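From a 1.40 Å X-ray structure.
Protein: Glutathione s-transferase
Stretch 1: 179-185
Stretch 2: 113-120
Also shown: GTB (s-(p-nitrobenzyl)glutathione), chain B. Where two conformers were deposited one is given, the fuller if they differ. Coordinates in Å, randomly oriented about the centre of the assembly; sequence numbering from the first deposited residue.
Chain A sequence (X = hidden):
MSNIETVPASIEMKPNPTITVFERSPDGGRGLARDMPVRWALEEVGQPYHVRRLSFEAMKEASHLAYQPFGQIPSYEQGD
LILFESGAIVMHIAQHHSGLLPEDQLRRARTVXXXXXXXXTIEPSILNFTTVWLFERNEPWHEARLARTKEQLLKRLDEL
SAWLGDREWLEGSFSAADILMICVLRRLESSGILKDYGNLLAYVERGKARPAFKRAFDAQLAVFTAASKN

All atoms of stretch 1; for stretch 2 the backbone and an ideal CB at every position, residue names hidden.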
ATOM      1  N   ILE A 179     -11.751   0.028   8.223  1.00  7.39           N
ATOM      2  CA  ILE A 179     -12.026  -1.197   7.466  1.00  8.33           C
ATOM      3  C   ILE A 179     -10.710  -1.858   7.047  1.00  6.41           C
ATOM      4  O   ILE A 179     -10.489  -3.057   7.291  1.00  8.37           O
ATOM      5  CB  ILE A 179     -12.899  -0.915   6.239  1.00  7.88           C
ATOM      6  CG1 ILE A 179     -14.314  -0.479   6.669  1.00  7.61           C
ATOM      7  CG2 ILE A 179     -12.921  -2.138   5.299  1.00  8.78           C
ATOM      8  CD1 ILE A 179     -15.251  -0.188   5.479  1.00  9.88           C
ATOM      9  N   LEU A 180      -9.826  -1.085   6.422  1.00  6.25           N
ATOM     10  CA  LEU A 180      -8.571  -1.662   5.931  1.00  7.17           C
ATOM     11  C   LEU A 180      -7.666  -2.113   7.072  1.00  8.02           C
ATOM     12  O   LEU A 180      -7.079  -3.215   7.031  1.00  7.75           O
ATOM     13  CB  LEU A 180      -7.844  -0.676   5.014  1.00  7.26           C
ATOM     14  CG  LEU A 180      -8.574  -0.367   3.698  1.00  7.38           C
ATOM     15  CD1 LEU A 180      -7.860   0.766   2.970  1.00  9.64           C
ATOM     16  CD2 LEU A 180      -8.701  -1.616   2.801  1.00  9.78           C
ATOM     17  N   MET A 181      -7.580  -1.299   8.122  1.00  6.97           N
ATOM     18  CA  MET A 181      -6.704  -1.638   9.241  1.00  7.13           C
ATOM     19  C   MET A 181      -7.184  -2.868  10.020  1.00  6.56           C
ATOM     20  O   MET A 181      -6.374  -3.738  10.369  1.00  7.62           O
ATOM     21  CB  MET A 181      -6.562  -0.447  10.193  1.00  7.98           C
ATOM     22  CG  MET A 181      -5.532  -0.676  11.322  1.00  8.38           C
ATOM     23  SD  MET A 181      -3.816  -0.685  10.732  1.00  8.65           S
ATOM     24  CE  MET A 181      -3.542   1.077  10.481  1.00  9.84           C
ATOM     25  N   ILE A 182      -8.482  -2.950  10.275  1.00  7.39           N
ATOM     26  CA  ILE A 182      -9.008  -4.096  10.997  1.00  8.20           C
ATOM     27  C   ILE A 182      -8.881  -5.381  10.185  1.00  7.51           C
ATOM     28  O   ILE A 182      -8.525  -6.428  10.719  1.00  8.79           O
ATOM     29  CB  ILE A 182     -10.425  -3.816  11.511  1.00  7.09           C
ATOM     30  CG1 ILE A 182     -10.317  -2.800  12.650  1.00  9.05           C
ATOM     31  CG2 ILE A 182     -11.100  -5.108  12.025  1.00  8.27           C
ATOM     32  CD1 ILE A 182     -11.643  -2.195  13.107  1.00  9.32           C
ATOM     33  N   CYS A 183      -9.138  -5.321   8.881  1.00  7.18           N
ATOM     34  CA  CYS A 183      -8.985  -6.530   8.075  1.00  7.60           C
ATOM     35  C   CYS A 183      -7.531  -7.007   8.029  1.00  9.87           C
ATOM     36  O   CYS A 183      -7.285  -8.218   8.046  1.00 11.48           O
ATOM     37  CB  CYS A 183      -9.558  -6.343   6.668  1.00  7.85           C
ATOM     38  SG  CYS A 183     -11.375  -6.222   6.617  1.00  9.43           S
ATOM     39  N   VAL A 184      -6.591  -6.067   8.009  1.00  7.91           N
ATOM     40  CA  VAL A 184      -5.160  -6.408   8.088  1.00 10.78           C
ATOM     41  C   VAL A 184      -4.833  -7.055   9.453  1.00  9.38           C
ATOM     42  O   VAL A 184      -4.203  -8.126   9.527  1.00 10.06           O
ATOM     43  CB  VAL A 184      -4.288  -5.132   7.792  1.00 11.36           C
ATOM     44  CG1 VAL A 184      -2.865  -5.266   8.322  1.00 14.63           C
ATOM     45  CG2 VAL A 184      -4.299  -4.801   6.273  1.00 13.67           C
ATOM     46  N   LEU A 185      -5.265  -6.422  10.536  1.00  7.79           N
ATOM     47  CA  LEU A 185      -4.955  -6.922  11.879  1.00  9.12           C
ATOM     48  C   LEU A 185      -5.555  -8.300  12.130  1.00  9.98           C
ATOM     49  O   LEU A 185      -4.973  -9.098  12.874  1.00 10.58           O
ATOM     50  CB  LEU A 185      -5.448  -5.938  12.945  1.00  9.48           C
ATOM     51  CG  LEU A 185      -4.664  -4.629  13.049  1.00  8.38           C
ATOM     52  CD1 LEU A 185      -5.389  -3.664  13.963  1.00 10.48           C
ATOM     53  CD2 LEU A 185      -3.252  -4.880  13.552  1.00 11.19           C
ATOM     54  N   UNK A 113      -4.278   8.972   4.830  1.00  7.42           N
ATOM     55  CA  UNK A 113      -3.009   8.539   5.412  1.00  7.71           C
ATOM     56  C   UNK A 113      -3.135   7.169   6.117  1.00  8.83           C
ATOM     57  O   UNK A 113      -2.300   6.278   5.918  1.00  8.14           O
ATOM     58  CB  UNK A 113      -2.509   9.593   6.402  1.00  7.71           C
ATOM     59  N   UNK A 114      -4.173   7.000   6.934  1.00  7.28           N
ATOM     60  CA  UNK A 114      -4.335   5.750   7.668  1.00  7.60           C
ATOM     61  C   UNK A 114      -4.726   4.580   6.765  1.00  6.40           C
ATOM     62  O   UNK A 114      -4.353   3.446   7.054  1.00  7.80           O
ATOM     63  CB  UNK A 114      -5.389   5.928   8.763  1.00  7.60           C
ATOM     64  N   UNK A 115      -5.439   4.842   5.668  1.00  7.17           N
ATOM     65  CA  UNK A 115      -5.685   3.791   4.660  1.00  7.46           C
ATOM     66  C   UNK A 115      -4.361   3.268   4.091  1.00  7.76           C
ATOM     67  O   UNK A 115      -4.127   2.051   4.034  1.00  8.36           O
ATOM     68  CB  UNK A 115      -6.566   4.326   3.530  1.00  7.46           C
ATOM     69  N   UNK A 116      -3.485   4.181   3.690  1.00  7.23           N
ATOM     70  CA  UNK A 116      -2.158   3.780   3.225  1.00  7.40           C
ATOM     71  C   UNK A 116      -1.311   3.122   4.308  1.00  6.87           C
ATOM     72  O   UNK A 116      -0.592   2.164   4.034  1.00  9.01           O
ATOM     73  CB  UNK A 116      -1.416   5.000   2.675  1.00  7.40           C
ATOM     74  N   UNK A 117      -1.389   3.616   5.544  1.00  6.79           N
ATOM     75  CA  UNK A 117      -0.620   3.012   6.632  1.00  7.64           C
ATOM     76  C   UNK A 117      -1.036   1.569   6.898  1.00  6.39           C
ATOM     77  O   UNK A 117      -0.192   0.708   7.147  1.00  7.38           O
ATOM     78  CB  UNK A 117      -0.781   3.839   7.909  1.00  7.64           C
ATOM     79  N   UNK A 118      -2.331   1.301   6.866  1.00  7.72           N
ATOM     80  CA  UNK A 118      -2.804  -0.068   7.037  1.00  7.41           C
ATOM     81  C   UNK A 118      -2.114  -0.978   6.034  1.00  7.65           C
ATOM     82  O   UNK A 118      -1.684  -2.077   6.378  1.00  7.90           O
ATOM     83  CB  UNK A 118      -4.324  -0.145   6.877  1.00  7.41           C
ATOM     84  N   UNK A 119      -2.055  -0.556   4.773  1.00  6.96           N
ATOM     85  CA  UNK A 119      -1.582  -1.445   3.702  1.00  7.61           C
ATOM     86  C   UNK A 119      -0.084  -1.382   3.443  1.00  9.26           C
ATOM     87  O   UNK A 119       0.470  -2.363   2.928  1.00  9.94           O
ATOM     88  CB  UNK A 119      -2.318  -1.111   2.403  1.00  7.61           C
ATOM     89  N   UNK A 120       0.577  -0.269   3.802  1.00  7.00           N
ATOM     90  CA  UNK A 120       1.968  -0.046   3.404  0.66  7.41           C
ATOM     91  C   UNK A 120       2.947   0.073   4.580  1.00  8.28           C
ATOM     92  O   UNK A 120       4.158   0.171   4.369  1.00  9.59           O
ATOM     93  CB  UNK A 120       2.050   1.224   2.555  0.66  7.41           C
TER
HETATM   94  N1  GTB B 501       4.814   3.250   4.334  1.00  8.55           N
HETATM   95  CA1 GTB B 501       5.772   4.329   4.614  1.00  7.62           C
HETATM   96  C1  GTB B 501       5.729   5.359   3.514  1.00  7.97           C
HETATM   97  O11 GTB B 501       5.572   4.943   2.347  1.00  8.73           O
HETATM   98  O12 GTB B 501       5.865   6.572   3.803  1.00  9.39           O
HETATM   99  CB1 GTB B 501       7.169   3.707   4.777  1.00  9.19           C
HETATM  100  CG1 GTB B 501       8.190   4.757   5.210  1.00 11.16           C
HETATM  101  CD1 GTB B 501       9.596   4.190   5.265  1.00 10.41           C
HETATM  102  OE1 GTB B 501       9.786   3.001   5.006  1.00 12.95           O
HETATM  103  N2  GTB B 501      10.563   5.048   5.583  1.00  9.57           N
HETATM  104  CA2 GTB B 501      11.969   4.649   5.659  1.00 10.07           C
HETATM  105  C2  GTB B 501      12.590   5.045   6.962  1.00 12.39           C
HETATM  106  O2  GTB B 501      12.296   6.096   7.527  1.00 10.83           O
HETATM  107  CB2 GTB B 501      12.762   5.426   4.590  1.00  9.79           C
HETATM  108  SG2 GTB B 501      12.359   5.015   2.926  1.00 12.60           S
HETATM  109  N3  GTB B 501      13.496   4.198   7.455  1.00 13.82           N
HETATM  110  CA3 GTB B 501      14.262   4.425   8.669  1.00 15.52           C
HETATM  111  C3  GTB B 501      13.876   3.533   9.813  1.00 23.30           C
HETATM  112  O31 GTB B 501      13.038   2.628   9.630  1.00 26.19           O
HETATM  113  O32 GTB B 501      14.435   3.762  10.910  1.00 26.57           O
HETATM  114  C'  GTB B 501      12.904   3.350   2.688  1.00 14.42           C
HETATM  115  C1' GTB B 501      14.276   3.273   2.070  1.00 18.44           C
HETATM  116  C2' GTB B 501      15.396   3.153   2.877  1.00 26.49           C
HETATM  117  C3' GTB B 501      16.661   3.074   2.298  1.00 28.95           C
HETATM  118  C4' GTB B 501      16.796   3.111   0.912  1.00 21.26           C
HETATM  119  N41 GTB B 501      18.073   3.021   0.327  1.00 28.38           N
HETATM  120  O41 GTB B 501      18.208   2.943  -0.892  1.00 21.74           O
HETATM  121  O42 GTB B 501      19.049   3.005   1.053  1.00 29.56           O
HETATM  122  C5' GTB B 501      15.668   3.222   0.110  1.00 22.01           C
HETATM  123  C6' GTB B 501      14.404   3.298   0.686  1.00 18.20           C

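The two stretches are helices running nearly parallel, with 17° between their N-to-C directions and axes 8.4 Å apart at closest approach. Stretch 1 turns Leu180, the methyl-bearing end of Met181 and Val184 toward its neighbour, an apolar surface with no charge to answer.

At position 113 the ideal CB has nothing of stretch 1 within 5.5 Å, so this contact leaves the choice open. The residue is Ala113, whose O accepts a helical hydrogen bond from the N of position 117.

Position 114 points its CA-to-CB bond sideways, and its ideal CB lies 5.5 Å from Met181 CE. A small residue would leave that methyl untouched; a long aliphatic or an aromatic side chain could reach it. Trp114 does so, with CE3 3.7 Å from Met181 CE, the methyl meeting the ring obliquely.

Position 115 also points sideways, but its ideal CB is already 3.8 Å from Leu180 CD1. Many side chains would suit, since the CB already makes the contact, provided the rest turns clear of Leu180 CD1. Met115 is found, its CB 3.8 Å from Leu180 CD1; with chi1 m and chi2 t the chain extends onward.

Position 116 points away from stretch 1, which therefore sets no preference. It holds Phe116.

Position 117 points sideways, with its ideal CB 4.7 Å from Met181 CE, and stretch 1 does little to select its residue. Ala117 is covered only slightly.

Position 118 is the tightest. Its CB points toward stretch 1, the ideal CB sits 3.7 Å from Met181 CA and 3.9 Å from Leu180 C, and its own CA is 4.7 Å from Met181 CA. With the CB already against backbone, a small residue such as alanine, glycine or perhaps serine is favoured. Ala118 fits: its CB lies 3.7 Å from Met181 N, 4.0 Å from Leu180 CB and 3.9 Å from Met181 CE. One methyl fills the site and lets the helices pack closely.

Position 119 has no atom of stretch 1 within 5.5 Å of its ideal CB, which points sideways; a longer apolar chain could nevertheless bend back to Leu180 and Val184. Leu119, with chi1 m and chi2 t, brings CD2 to 3.8 Å from Val184 CG2 and 4.3 Å from Leu180 CB.

Position 120 is out of reach of stretch 1, which sets no preference; its backbone O, near the ligand, would be there with any residue. In Asn120 that O accepts a weak hydrogen bond from GTB N1 at 3.1 Å.

Stretch 2 (113-120) AWMFAALN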
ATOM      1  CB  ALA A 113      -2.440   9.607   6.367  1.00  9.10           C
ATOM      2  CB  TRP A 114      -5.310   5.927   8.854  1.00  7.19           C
ATOM      3  CG  TRP A 114      -4.607   6.574  10.023  1.00  8.02           C
ATOM      4  CD1 TRP A 114      -4.785   7.839  10.489  1.00 11.71           C
ATOM      5  CD2 TRP A 114      -3.568   5.989  10.819  1.00  9.37           C
ATOM      6  NE1 TRP A 114      -3.936   8.070  11.564  1.00 13.59           N
ATOM      7  CE2 TRP A 114      -3.185   6.942  11.782  1.00 10.65           C
ATOM      8  CE3 TRP A 114      -2.972   4.730  10.848  1.00  8.48           C
ATOM      9  CZ2 TRP A 114      -2.182   6.684  12.734  1.00 12.36           C
ATOM     10  CZ3 TRP A 114      -1.970   4.477  11.789  1.00  9.88           C
ATOM     11  CH2 TRP A 114      -1.603   5.439  12.725  1.00 11.33           C
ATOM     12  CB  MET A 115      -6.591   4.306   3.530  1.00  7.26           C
ATOM     13  CG  MET A 115      -8.019   4.643   4.003  1.00  8.35           C
ATOM     14  SD  MET A 115      -9.003   5.449   2.721  1.00  8.99           S
ATOM     15  CE  MET A 115      -9.257   4.060   1.604  1.00 12.10           C
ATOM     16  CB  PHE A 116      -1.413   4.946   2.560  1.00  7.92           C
ATOM     17  CG  PHE A 116      -1.857   5.231   1.136  1.00  7.06           C
ATOM     18  CD1 PHE A 116      -2.933   6.075   0.874  1.00  8.38           C
ATOM     19  CD2 PHE A 116      -1.199   4.657   0.069  1.00 10.04           C
ATOM     20  CE1 PHE A 116      -3.333   6.347  -0.440  1.00  8.81           C
ATOM     21  CE2 PHE A 116      -1.587   4.907  -1.244  1.00 10.07           C
ATOM     22  CZ  PHE A 116      -2.666   5.757  -1.500  1.00 10.38           C
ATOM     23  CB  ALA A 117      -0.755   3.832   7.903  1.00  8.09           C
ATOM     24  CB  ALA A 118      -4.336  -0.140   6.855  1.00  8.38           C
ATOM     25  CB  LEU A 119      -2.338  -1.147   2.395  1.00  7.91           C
ATOM     26  CG  LEU A 119      -3.865  -1.259   2.481  1.00  9.90           C
ATOM     27  CD1 LEU A 119      -4.472  -1.214   1.071  1.00 13.40           C
ATOM     28  CD2 LEU A 119      -4.320  -2.484   3.228  1.00 15.91           C
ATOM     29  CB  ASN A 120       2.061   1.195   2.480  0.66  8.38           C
ATOM     30  CG  ASN A 120       3.322   1.212   1.603  0.66  8.47           C
ATOM     31  OD1 ASN A 120       3.638   0.235   0.922  0.66 15.24           O
ATOM     32  ND2 ASN A 120       4.014   2.330   1.594  0.66  9.02           N
TER
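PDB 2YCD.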